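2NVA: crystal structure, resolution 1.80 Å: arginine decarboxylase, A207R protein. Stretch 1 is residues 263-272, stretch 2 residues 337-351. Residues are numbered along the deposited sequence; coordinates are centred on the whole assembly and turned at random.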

# COMPACT_ATOMS: atom_id res chain seq x y z
N VAL A 263 -5.02 -0.39 19.49
CA VAL A 263 -3.98 0.64 19.46
C VAL A 263 -2.77 -0.00 18.79
O VAL A 263 -2.66 -1.23 18.78
CB VAL A 263 -3.62 1.19 20.87
CG1 VAL A 263 -4.87 1.79 21.56
CG2 VAL A 263 -2.98 0.11 21.76
N LEU A 264 -1.87 0.80 18.22
CA LEU A 264 -0.66 0.26 17.58
C LEU A 264 0.57 0.79 18.30
O LEU A 264 0.81 1.98 18.30
CB LEU A 264 -0.62 0.60 16.09
CG LEU A 264 0.60 0.12 15.29
CD1 LEU A 264 0.90 -1.37 15.48
CD2 LEU A 264 0.39 0.45 13.80
N ALA A 265 1.34 -0.11 18.90
CA ALA A 265 2.56 0.24 19.63
C ALA A 265 3.77 0.06 18.71
O ALA A 265 3.88 -0.94 18.00
CB ALA A 265 2.71 -0.63 20.86
N THR A 266 4.65 1.06 18.72
CA THR A 266 5.82 1.06 17.85
C THR A 266 7.00 1.70 18.58
O THR A 266 6.82 2.55 19.46
CB THR A 266 5.54 1.75 16.49
OG1 THR A 266 6.70 1.71 15.65
CG2 THR A 266 5.10 3.21 16.65
N GLN A 267 8.21 1.28 18.20
CA GLN A 267 9.42 1.68 18.92
C GLN A 267 10.27 2.65 18.09
O GLN A 267 10.35 2.51 16.87
CB GLN A 267 10.25 0.43 19.26
CG GLN A 267 11.35 0.68 20.28
CD GLN A 267 12.25 -0.54 20.48
OE1 GLN A 267 12.67 -1.17 19.52
NE2 GLN A 267 12.54 -0.87 21.73
N VAL A 268 10.89 3.61 18.78
CA VAL A 268 11.90 4.47 18.18
C VAL A 268 13.16 3.64 17.93
O VAL A 268 13.77 3.12 18.87
CB VAL A 268 12.27 5.66 19.10
CG1 VAL A 268 13.33 6.54 18.43
CG2 VAL A 268 11.01 6.47 19.45
N ILE A 269 13.51 3.49 16.66
CA ILE A 269 14.66 2.70 16.27
C ILE A 269 15.83 3.52 15.75
O ILE A 269 16.94 3.00 15.66
CB ILE A 269 14.28 1.53 15.30
CG1 ILE A 269 13.76 2.04 13.95
CG2 ILE A 269 13.28 0.58 15.96
CD1 ILE A 269 14.88 2.32 12.94
N GLY A 270 15.57 4.78 15.39
CA GLY A 270 16.61 5.68 14.90
C GLY A 270 16.27 7.12 15.26
O GLY A 270 15.10 7.45 15.51
N LYS A 271 17.27 7.98 15.27
CA LYS A 271 17.08 9.35 15.74
C LYS A 271 18.12 10.25 15.10
O LYS A 271 19.25 9.84 14.86
CB LYS A 271 17.23 9.38 17.27
CG LYS A 271 16.97 10.74 17.93
CD LYS A 271 17.15 10.65 19.47
CE LYS A 271 17.03 12.04 20.12
NZ LYS A 271 17.12 11.96 21.61
N ARG A 272 17.73 11.49 14.82
CA ARG A 272 18.66 12.46 14.24
C ARG A 272 18.18 13.82 14.75
O ARG A 272 16.99 14.12 14.62
CB ARG A 272 18.57 12.37 12.71
CG ARG A 272 19.66 13.06 11.91
CD ARG A 272 19.60 12.63 10.45
NE ARG A 272 18.27 12.84 9.89
CZ ARG A 272 17.67 12.06 8.99
NH1 ARG A 272 18.26 10.97 8.49
NH2 ARG A 272 16.45 12.37 8.60
N PRO A 337 7.58 15.38 24.08
CA PRO A 337 8.76 15.26 24.91
C PRO A 337 9.87 14.61 24.06
O PRO A 337 9.56 13.83 23.15
CB PRO A 337 8.31 14.30 26.02
CG PRO A 337 6.83 14.49 26.10
CD PRO A 337 6.41 14.69 24.67
N GLU A 338 11.12 14.93 24.34
CA GLU A 338 12.22 14.29 23.64
C GLU A 338 12.13 12.76 23.77
O GLU A 338 11.90 12.23 24.87
CB GLU A 338 13.58 14.77 24.14
CG GLU A 338 14.72 14.22 23.29
CD GLU A 338 16.08 14.79 23.65
OE1 GLU A 338 16.17 15.70 24.53
OE2 GLU A 338 17.07 14.33 23.05
N LEU A 339 12.32 12.05 22.65
CA LEU A 339 12.29 10.59 22.67
C LEU A 339 13.72 10.05 22.49
O LEU A 339 14.61 10.78 22.04
CB LEU A 339 11.40 10.06 21.55
CG LEU A 339 9.96 10.58 21.46
CD1 LEU A 339 9.30 10.10 20.17
CD2 LEU A 339 9.17 10.12 22.66
N HIS A 340 13.92 8.78 22.82
CA HIS A 340 15.22 8.13 22.70
C HIS A 340 15.08 6.79 22.01
O HIS A 340 14.03 6.14 22.10
CB HIS A 340 15.83 7.97 24.09
CG HIS A 340 16.04 9.27 24.78
ND1 HIS A 340 15.18 9.76 25.73
CD2 HIS A 340 16.96 10.24 24.58
CE1 HIS A 340 15.59 10.95 26.13
NE2 HIS A 340 16.67 11.26 25.44
N ILE A 341 16.14 6.37 21.31
CA ILE A 341 16.12 5.05 20.69
C ILE A 341 15.78 4.00 21.75
O ILE A 341 16.40 3.97 22.81
CB ILE A 341 17.45 4.73 19.96
CG1 ILE A 341 17.61 5.69 18.76
CG2 ILE A 341 17.50 3.28 19.52
CD1 ILE A 341 18.98 5.61 18.06
N GLY A 342 14.77 3.17 21.47
CA GLY A 342 14.28 2.20 22.46
C GLY A 342 12.96 2.56 23.14
O GLY A 342 12.29 1.67 23.67
N ASP A 343 12.59 3.84 23.13
CA ASP A 343 11.28 4.28 23.64
C ASP A 343 10.16 3.65 22.84
O ASP A 343 10.25 3.54 21.61
CB ASP A 343 11.11 5.80 23.51
CG ASP A 343 11.61 6.57 24.73
OD1 ASP A 343 11.42 6.07 25.86
OD2 ASP A 343 12.15 7.68 24.55
N TRP A 344 9.10 3.24 23.53
CA TRP A 344 7.90 2.78 22.84
C TRP A 344 6.84 3.86 22.93
O TRP A 344 6.74 4.58 23.94
CB TRP A 344 7.38 1.49 23.48
CG TRP A 344 8.19 0.26 23.16
CD1 TRP A 344 9.28 -0.22 23.84
CD2 TRP A 344 7.95 -0.66 22.09
NE1 TRP A 344 9.74 -1.38 23.26
CE2 TRP A 344 8.95 -1.66 22.17
CE3 TRP A 344 7.00 -0.72 21.06
CZ2 TRP A 344 9.00 -2.73 21.26
CZ3 TRP A 344 7.06 -1.78 20.16
CH2 TRP A 344 8.06 -2.77 20.26
N VAL A 345 6.04 3.96 21.88
CA VAL A 345 4.86 4.81 21.90
C VAL A 345 3.69 3.97 21.40
O VAL A 345 3.90 2.91 20.82
CB VAL A 345 5.02 6.08 21.00
CG1 VAL A 345 6.28 6.88 21.42
CG2 VAL A 345 5.11 5.72 19.52
N TYR A 346 2.46 4.45 21.62
CA TYR A 346 1.35 3.84 20.91
C TYR A 346 0.43 4.89 20.30
O TYR A 346 0.33 6.01 20.78
CB TYR A 346 0.59 2.84 21.79
CG TYR A 346 -0.28 3.47 22.85
CD1 TYR A 346 -1.62 3.82 22.58
CD2 TYR A 346 0.21 3.69 24.14
CE1 TYR A 346 -2.42 4.40 23.54
CE2 TYR A 346 -0.61 4.26 25.12
CZ TYR A 346 -1.91 4.62 24.81
OH TYR A 346 -2.70 5.18 25.78
N PHE A 347 -0.24 4.49 19.22
CA PHE A 347 -1.21 5.33 18.54
C PHE A 347 -2.61 4.82 18.86
O PHE A 347 -2.94 3.67 18.54
CB PHE A 347 -0.96 5.30 17.03
CG PHE A 347 0.30 6.01 16.62
CD1 PHE A 347 0.26 7.34 16.23
CD2 PHE A 347 1.54 5.35 16.67
CE1 PHE A 347 1.42 8.02 15.86
CE2 PHE A 347 2.71 6.02 16.30
CZ PHE A 347 2.65 7.36 15.89
N PRO A 348 -3.41 5.67 19.53
CA PRO A 348 -4.77 5.27 19.91
C PRO A 348 -5.67 5.08 18.70
O PRO A 348 -5.41 5.66 17.66
CB PRO A 348 -5.27 6.47 20.74
CG PRO A 348 -4.04 7.25 21.12
CD PRO A 348 -3.07 7.03 19.99
N SER A 349 -6.73 4.27 18.86
CA SER A 349 -7.80 4.14 17.85
C SER A 349 -7.23 3.82 16.48
O SER A 349 -7.50 4.51 15.49
CB SER A 349 -8.69 5.40 17.83
OG SER A 349 -9.27 5.61 19.13
N TRP A 350 -6.45 2.74 16.44
CA TRP A 350 -5.72 2.39 15.22
C TRP A 350 -6.19 1.05 14.64
O TRP A 350 -5.37 0.21 14.25
CB TRP A 350 -4.19 2.40 15.46
CG TRP A 350 -3.48 2.88 14.24
CD1 TRP A 350 -2.72 2.14 13.37
CD2 TRP A 350 -3.50 4.20 13.72
NE1 TRP A 350 -2.27 2.93 12.34
CE2 TRP A 350 -2.73 4.21 12.53
CE3 TRP A 350 -4.11 5.40 14.15
CZ2 TRP A 350 -2.56 5.36 11.75
CZ3 TRP A 350 -3.93 6.56 13.38
CH2 TRP A 350 -3.15 6.53 12.19
N GLY A 351 -7.51 0.86 14.59
CA GLY A 351 -8.07 -0.40 14.13
C GLY A 351 -8.76 -0.38 12.77
O GLY A 351 -9.12 -1.44 12.26

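Residues 263-272 form one continuous strand, and residues 344-347 pair with its first half as an antiparallel neighbour: the axes approach to 4.4 Å with 155° between their N-to-C directions. Together the two stretches bury 1017 Å².

At the start, Val 263 packs its CB 3.7 Å from CD1 of Tyr 346. Leu 264 begins the ladder proper. Its N donates to Phe 347 O (3.1 Å, 161°) and its O accepts from Phe 347 N (2.9 Å, 162°). Leu 264 CD2 lies 3.6 Å from CD1 of Trp 350, a residue that follows the paired strand in sequence and whose CA-to-CB bond points toward stretch 1.

Ala 265 faces Tyr 346 in a non-hydrogen-bonded pair whose CA atoms are only 4.0 Å apart. Its small CB sits 4.2 Å from Tyr 346 CB and 4.3 Å from Trp 344 CE3, so the methyl contacts both side chains. Ala 265 CA makes a CA-H...O contact with Val 345 O at 3.2 Å.

Thr 266 restores the ladder: its N donates to Val 345 O and its O accepts from Val 345 N, both at 2.9 Å. Its CG2 is 3.8 Å from Val 345 CG2 and meets the edge of the Phe 347 ring at CE2, 3.7 Å away.

Gln 267 turns to the face shared by Ala 265, Trp 344 and Tyr 346. Its CB stands 3.6 Å from the centroid of the six-membered ring of Trp 344, 5° off the normal, a nearly ideal CH-pi arrangement. The extended chain (chi1 and chi2 both t) carries NE2 to Gly 342 O, a 3.2 Å hydrogen bond.

Val 268 closes the pairing at the type II turn from His 340 to Asp 343. Its N donates to Asp 343 O (2.9 Å), and its O accepts from Gly 342 N (2.8 Å, 171°). Glycine suits this turn because, at phi 104°, a CB would jam against the preceding carbonyl. Val 268 CG2 also packs 4.1 Å from Leu 339 CD1.

Ile 269 points away. Lys 271 then extends fully, all four chi angles t, with CB 4.0 Å from Ile 341 CG1. Its NZ forms a salt bridge with Glu 338 OE2 and a hydrogen bond to Leu 339 O, each 2.8 Å, so the charge of this buried lysine is compensated. Arg 272 does not touch residues 337-351; its guanidinium is hydrogen-bonded elsewhere in the structure.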